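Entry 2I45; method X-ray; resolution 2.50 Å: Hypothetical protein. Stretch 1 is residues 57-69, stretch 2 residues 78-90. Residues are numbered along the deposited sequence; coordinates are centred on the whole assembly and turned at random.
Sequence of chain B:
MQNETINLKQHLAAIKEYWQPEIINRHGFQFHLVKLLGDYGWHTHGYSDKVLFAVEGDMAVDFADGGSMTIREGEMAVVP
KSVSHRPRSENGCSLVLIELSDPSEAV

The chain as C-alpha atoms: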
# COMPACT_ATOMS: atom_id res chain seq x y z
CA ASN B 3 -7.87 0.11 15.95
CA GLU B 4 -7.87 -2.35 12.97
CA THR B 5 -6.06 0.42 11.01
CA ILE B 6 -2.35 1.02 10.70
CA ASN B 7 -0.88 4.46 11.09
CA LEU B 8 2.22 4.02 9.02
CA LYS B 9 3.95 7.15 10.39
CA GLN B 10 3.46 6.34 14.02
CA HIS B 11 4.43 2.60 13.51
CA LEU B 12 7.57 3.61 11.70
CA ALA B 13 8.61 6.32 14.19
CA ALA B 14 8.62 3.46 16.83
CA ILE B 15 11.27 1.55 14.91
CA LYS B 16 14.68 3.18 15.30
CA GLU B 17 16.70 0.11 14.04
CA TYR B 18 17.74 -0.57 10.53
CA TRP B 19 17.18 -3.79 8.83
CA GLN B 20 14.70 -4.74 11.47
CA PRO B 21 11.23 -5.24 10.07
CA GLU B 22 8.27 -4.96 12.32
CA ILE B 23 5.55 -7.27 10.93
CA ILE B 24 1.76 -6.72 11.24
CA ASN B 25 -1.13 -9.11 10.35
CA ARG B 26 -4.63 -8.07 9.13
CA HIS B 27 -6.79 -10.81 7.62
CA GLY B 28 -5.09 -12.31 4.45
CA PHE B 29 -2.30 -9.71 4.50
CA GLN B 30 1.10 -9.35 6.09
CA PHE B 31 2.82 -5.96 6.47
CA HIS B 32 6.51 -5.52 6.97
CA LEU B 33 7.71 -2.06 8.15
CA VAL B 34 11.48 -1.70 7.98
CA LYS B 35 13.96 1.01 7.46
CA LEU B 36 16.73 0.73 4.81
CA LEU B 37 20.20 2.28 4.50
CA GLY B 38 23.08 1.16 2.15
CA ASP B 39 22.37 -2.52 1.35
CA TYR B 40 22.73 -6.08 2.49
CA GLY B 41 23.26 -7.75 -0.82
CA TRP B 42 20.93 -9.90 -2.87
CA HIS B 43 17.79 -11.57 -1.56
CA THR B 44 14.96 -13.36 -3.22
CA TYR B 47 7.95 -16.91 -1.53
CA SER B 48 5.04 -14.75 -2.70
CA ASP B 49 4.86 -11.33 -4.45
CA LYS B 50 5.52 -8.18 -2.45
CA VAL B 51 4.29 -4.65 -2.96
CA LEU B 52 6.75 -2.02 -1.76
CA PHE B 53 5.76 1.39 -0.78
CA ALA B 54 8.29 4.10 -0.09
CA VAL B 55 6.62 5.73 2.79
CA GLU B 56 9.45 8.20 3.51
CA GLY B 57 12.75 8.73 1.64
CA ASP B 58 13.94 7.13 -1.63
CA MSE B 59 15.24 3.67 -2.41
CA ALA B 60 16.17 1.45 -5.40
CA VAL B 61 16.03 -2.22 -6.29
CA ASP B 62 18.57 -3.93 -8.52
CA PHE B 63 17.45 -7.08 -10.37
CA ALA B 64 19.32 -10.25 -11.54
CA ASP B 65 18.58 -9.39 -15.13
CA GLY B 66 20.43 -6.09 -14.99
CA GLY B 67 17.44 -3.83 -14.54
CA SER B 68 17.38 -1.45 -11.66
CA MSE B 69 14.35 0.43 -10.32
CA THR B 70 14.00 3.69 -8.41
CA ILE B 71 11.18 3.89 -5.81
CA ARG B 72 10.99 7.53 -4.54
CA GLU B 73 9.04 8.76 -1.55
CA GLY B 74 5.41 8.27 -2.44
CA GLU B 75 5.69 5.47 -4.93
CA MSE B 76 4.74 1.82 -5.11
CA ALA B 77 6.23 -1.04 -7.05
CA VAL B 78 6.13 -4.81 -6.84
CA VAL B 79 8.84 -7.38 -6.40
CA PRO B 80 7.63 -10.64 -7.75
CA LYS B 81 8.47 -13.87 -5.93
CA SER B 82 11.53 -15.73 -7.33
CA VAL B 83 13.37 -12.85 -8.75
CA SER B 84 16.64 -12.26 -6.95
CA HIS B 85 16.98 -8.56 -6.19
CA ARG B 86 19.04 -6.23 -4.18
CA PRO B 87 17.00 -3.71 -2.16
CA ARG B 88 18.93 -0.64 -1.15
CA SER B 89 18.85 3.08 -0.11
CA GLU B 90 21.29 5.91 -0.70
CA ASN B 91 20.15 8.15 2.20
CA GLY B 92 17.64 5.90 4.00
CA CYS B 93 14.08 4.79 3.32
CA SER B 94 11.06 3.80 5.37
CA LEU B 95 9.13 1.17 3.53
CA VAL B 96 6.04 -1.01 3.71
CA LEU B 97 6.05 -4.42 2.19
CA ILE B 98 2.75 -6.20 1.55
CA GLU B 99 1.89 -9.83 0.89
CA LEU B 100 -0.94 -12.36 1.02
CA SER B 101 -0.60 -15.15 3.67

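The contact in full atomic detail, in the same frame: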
# COMPACT_ATOMS: atom_id res chain seq x y z
N GLY B 57 11.45 8.91 2.31
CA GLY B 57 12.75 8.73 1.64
C GLY B 57 12.76 7.93 0.35
O GLY B 57 11.78 7.29 0.00
N ASP B 58 13.88 7.93 -0.37
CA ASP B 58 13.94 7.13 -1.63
C ASP B 58 14.74 5.84 -1.53
O ASP B 58 15.53 5.68 -0.65
CB ASP B 58 14.44 7.98 -2.81
CG ASP B 58 13.87 9.39 -2.77
OD1 ASP B 58 12.82 9.57 -2.10
OD2 ASP B 58 14.46 10.33 -3.36
N MSE B 59 14.50 4.89 -2.40
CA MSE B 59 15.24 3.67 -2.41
C MSE B 59 15.35 3.17 -3.87
O MSE B 59 14.79 3.77 -4.79
CB MSE B 59 14.65 2.64 -1.42
CG MSE B 59 13.25 2.30 -1.67
SE MSE B 59 12.62 0.57 -0.87
CE MSE B 59 13.77 -0.61 -1.85
N ALA B 60 16.15 2.15 -4.10
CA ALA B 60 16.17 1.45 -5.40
C ALA B 60 16.15 -0.07 -5.23
O ALA B 60 16.36 -0.57 -4.13
CB ALA B 60 17.37 1.85 -6.24
N VAL B 61 15.92 -0.78 -6.32
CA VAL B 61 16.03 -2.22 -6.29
C VAL B 61 16.72 -2.62 -7.56
O VAL B 61 16.23 -2.33 -8.66
CB VAL B 61 14.68 -2.91 -6.23
CG1 VAL B 61 14.89 -4.45 -6.14
CG2 VAL B 61 13.90 -2.42 -5.04
N ASP B 62 17.90 -3.22 -7.42
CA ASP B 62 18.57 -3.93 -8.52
C ASP B 62 17.96 -5.32 -8.74
O ASP B 62 17.67 -6.03 -7.77
CB ASP B 62 20.03 -4.09 -8.16
CG ASP B 62 20.71 -2.76 -7.98
OD1 ASP B 62 20.30 -1.79 -8.68
OD2 ASP B 62 21.68 -2.67 -7.17
N PHE B 63 17.76 -5.69 -10.01
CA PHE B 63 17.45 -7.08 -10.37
C PHE B 63 18.55 -7.92 -11.08
O PHE B 63 19.49 -7.38 -11.69
CB PHE B 63 16.22 -7.13 -11.23
CG PHE B 63 15.02 -6.51 -10.59
CD1 PHE B 63 14.15 -7.28 -9.86
CD2 PHE B 63 14.76 -5.15 -10.74
CE1 PHE B 63 12.98 -6.69 -9.27
CE2 PHE B 63 13.63 -4.55 -10.14
CZ PHE B 63 12.74 -5.34 -9.41
N ALA B 64 18.35 -9.25 -11.05
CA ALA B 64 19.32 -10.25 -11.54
C ALA B 64 19.50 -10.16 -13.03
O ALA B 64 20.51 -10.58 -13.59
CB ALA B 64 18.93 -11.69 -11.11
N ASP B 65 18.53 -9.55 -13.69
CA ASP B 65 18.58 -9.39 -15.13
C ASP B 65 19.20 -8.04 -15.56
O ASP B 65 19.16 -7.67 -16.75
CB ASP B 65 17.19 -9.61 -15.73
CG ASP B 65 16.25 -8.42 -15.51
OD1 ASP B 65 16.69 -7.31 -15.04
OD2 ASP B 65 15.04 -8.61 -15.86
N GLY B 66 19.76 -7.31 -14.60
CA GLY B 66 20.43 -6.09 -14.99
C GLY B 66 19.63 -4.84 -14.77
O GLY B 66 20.18 -3.82 -14.49
N GLY B 67 18.31 -4.93 -14.89
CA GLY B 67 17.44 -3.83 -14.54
C GLY B 67 17.61 -3.34 -13.09
O GLY B 67 17.99 -4.08 -12.14
N SER B 68 17.34 -2.06 -12.94
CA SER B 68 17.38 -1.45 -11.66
C SER B 68 16.19 -0.50 -11.66
O SER B 68 15.78 -0.04 -12.73
CB SER B 68 18.68 -0.72 -11.51
OG SER B 68 18.55 0.23 -10.48
N MSE B 69 15.66 -0.22 -10.48
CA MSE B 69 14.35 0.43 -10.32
C MSE B 69 14.37 1.40 -9.15
O MSE B 69 14.58 1.00 -8.01
CB MSE B 69 13.32 -0.64 -10.02
CG MSE B 69 11.92 -0.15 -9.89
SE MSE B 69 10.72 -1.62 -9.31
CE MSE B 69 10.19 -2.54 -10.97
N VAL B 78 6.31 -3.48 -7.35
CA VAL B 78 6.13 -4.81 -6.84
C VAL B 78 7.32 -5.72 -7.13
O VAL B 78 7.85 -5.73 -8.22
CB VAL B 78 4.75 -5.40 -7.24
CG1 VAL B 78 4.06 -4.51 -8.24
CG2 VAL B 78 4.84 -6.86 -7.70
N VAL B 79 7.79 -6.45 -6.13
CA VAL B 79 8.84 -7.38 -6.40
C VAL B 79 8.32 -8.78 -6.45
O VAL B 79 7.91 -9.31 -5.46
CB VAL B 79 9.94 -7.29 -5.40
CG1 VAL B 79 10.90 -8.48 -5.59
CG2 VAL B 79 10.64 -6.01 -5.61
N PRO B 80 8.28 -9.35 -7.65
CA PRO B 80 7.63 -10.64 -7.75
C PRO B 80 8.46 -11.70 -7.09
O PRO B 80 9.72 -11.58 -6.99
CB PRO B 80 7.56 -10.92 -9.25
CG PRO B 80 8.52 -9.98 -9.91
CD PRO B 80 8.77 -8.82 -8.94
N LYS B 81 7.76 -12.78 -6.65
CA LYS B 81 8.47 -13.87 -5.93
C LYS B 81 9.45 -14.36 -6.94
O LYS B 81 9.22 -14.16 -8.11
CB LYS B 81 7.50 -14.97 -5.74
N SER B 82 10.59 -14.93 -6.50
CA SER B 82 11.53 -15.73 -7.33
C SER B 82 12.30 -14.97 -8.42
O SER B 82 12.55 -15.45 -9.57
CB SER B 82 10.72 -16.85 -7.95
OG SER B 82 9.54 -17.14 -7.11
N VAL B 83 12.62 -13.77 -8.01
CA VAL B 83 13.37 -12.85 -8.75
C VAL B 83 14.35 -12.44 -7.66
O VAL B 83 13.96 -11.91 -6.63
CB VAL B 83 12.39 -11.75 -9.19
CG1 VAL B 83 12.96 -10.31 -9.00
CG2 VAL B 83 11.93 -12.02 -10.61
N SER B 84 15.62 -12.74 -7.86
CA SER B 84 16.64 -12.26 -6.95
C SER B 84 16.85 -10.77 -7.18
O SER B 84 16.96 -10.34 -8.31
CB SER B 84 17.90 -13.05 -7.22
OG SER B 84 19.08 -12.25 -7.26
N HIS B 85 16.87 -9.98 -6.10
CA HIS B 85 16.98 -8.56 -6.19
C HIS B 85 17.74 -8.06 -5.01
O HIS B 85 17.90 -8.73 -3.99
CB HIS B 85 15.60 -7.92 -6.13
CG HIS B 85 14.82 -8.31 -4.91
ND1 HIS B 85 14.25 -9.56 -4.76
CD2 HIS B 85 14.54 -7.63 -3.77
CE1 HIS B 85 13.64 -9.63 -3.59
NE2 HIS B 85 13.81 -8.48 -2.97
N ARG B 86 18.20 -6.84 -5.17
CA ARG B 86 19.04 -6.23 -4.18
C ARG B 86 18.42 -4.89 -3.77
O ARG B 86 18.62 -3.88 -4.42
CB ARG B 86 20.48 -6.07 -4.68
CG ARG B 86 21.25 -4.95 -3.94
CD ARG B 86 22.74 -4.82 -4.29
NE ARG B 86 22.97 -4.49 -5.69
CZ ARG B 86 24.06 -4.87 -6.34
NH1 ARG B 86 25.05 -5.55 -5.70
NH2 ARG B 86 24.17 -4.60 -7.63
N PRO B 87 17.65 -4.91 -2.68
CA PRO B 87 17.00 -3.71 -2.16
C PRO B 87 18.02 -2.80 -1.55
O PRO B 87 18.94 -3.31 -0.98
CB PRO B 87 16.12 -4.26 -1.04
CG PRO B 87 16.62 -5.63 -0.72
CD PRO B 87 17.37 -6.13 -1.90
N ARG B 88 17.83 -1.49 -1.56
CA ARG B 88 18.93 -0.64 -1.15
C ARG B 88 18.56 0.88 -1.10
O ARG B 88 17.61 1.31 -1.77
CB ARG B 88 19.96 -0.93 -2.18
CG ARG B 88 21.01 0.08 -2.36
CD ARG B 88 20.85 0.87 -3.64
NE ARG B 88 20.88 0.16 -4.92
CZ ARG B 88 20.87 0.86 -6.06
NH1 ARG B 88 20.80 0.26 -7.23
NH2 ARG B 88 20.89 2.19 -6.02
N SER B 89 19.26 1.69 -0.31
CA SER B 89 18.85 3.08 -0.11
C SER B 89 20.01 4.05 0.18
O SER B 89 20.73 3.92 1.16
CB SER B 89 17.84 3.17 1.02
OG SER B 89 17.47 4.52 1.25
N GLU B 90 20.16 5.03 -0.69
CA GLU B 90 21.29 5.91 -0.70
C GLU B 90 21.33 6.77 0.57
O GLU B 90 22.34 6.77 1.27
CB GLU B 90 21.24 6.71 -2.01
CG GLU B 90 22.39 7.70 -2.31
CD GLU B 90 23.55 7.03 -3.01
OE1 GLU B 90 24.46 7.80 -3.46
OE2 GLU B 90 23.54 5.73 -3.11

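Strands 59-63 and 85-89 run antiparallel, their directions 164° apart and their axes 4.5 Å apart at closest approach, and 711 Å² of surface is buried between the two stretches, both sides summed. The register is fixed by two hydrogen-bonded pairs. Around Ala60 and Arg88, Ala60 N donates to Arg88 O (2.9 Å, 168°), while the return bond from Arg88 N to Ala60 O is weak (3.1 Å, 124°). Around Asp62 and Arg86 both bonds are sound: Asp62 N to Arg86 O at 3.2 Å and Arg86 N to Asp62 O at 2.8 Å. Pro87, which has no amide hydrogen, sits opposite Val61 in a non-hydrogen-bonded pair, so its ring nitrogen costs the ladder nothing. Beyond the strand, Ala64 N reaches Ser84 O in a weak bond of 3.3 Å; before it, the hydroxyl Ser89 OG donates to Asp58 O at 3.0 Å.

The face carrying Ala60, Asp62, Arg86 and Arg88 is dominated by charged side chains. Here the carboxylate of Asp62 is the central bump, gripped by two arginines. Asp62 forms salt bridges with both: Arg86 NE donates to Asp62 OD2 at 2.7 Å (155°), and Arg88 NH1 donates to Asp62 OD2 at 3.1 Å (150°) and, in a weak bond (129°), to Asp62 OD1 at 2.6 Å. Both guanidinium groups meet the acid at their edges, where their N-H groups point. Arg88 is bent to get there, with chi2 at -107°, between wells, and its end comes nearer to the first stretch than its CA-to-CB direction suggests. The small methyl of Ala60 leaves room for this path; one face of the guanidinium lies over it, with Ala60 CB 3.5 Å from Arg88 NH2. Asp62 and Arg88 each have 96 Å² covered by the other stretch.

The other face, with Val61, Phe63, His85 and Pro87, packs by shape. Met59, Val61 and His85 are buried in the assembly, and the apolar Met59 and Val61 suit that setting. Val61 CG1 fits against the base of the histidine side chain, 3.5 Å from His85 CB. The imidazole is steadied within its own stretch by a hydrogen bond from His85 ND1 to Val83 O (3.0 Å, 167°). The Phe63 CA-to-CB bond points to this face of the sheet, but with chi1 in m the end of the ring comes nearer to the second stretch: Val83 CG1 meets the ring edge at 3.4 Å from Phe63 CD1, and Val79 CG2 lies 4.4 Å from Phe63 CZ. The broad ring thus spans a hollow bordered by Val79, Val83 and His85 CB, the last 4.1 Å from Phe63 CD1. Farther along, the flexible selenomethionine Met59 places its terminal methyl CE 4.4 Å from Pro87 CB, a looser apolar contact.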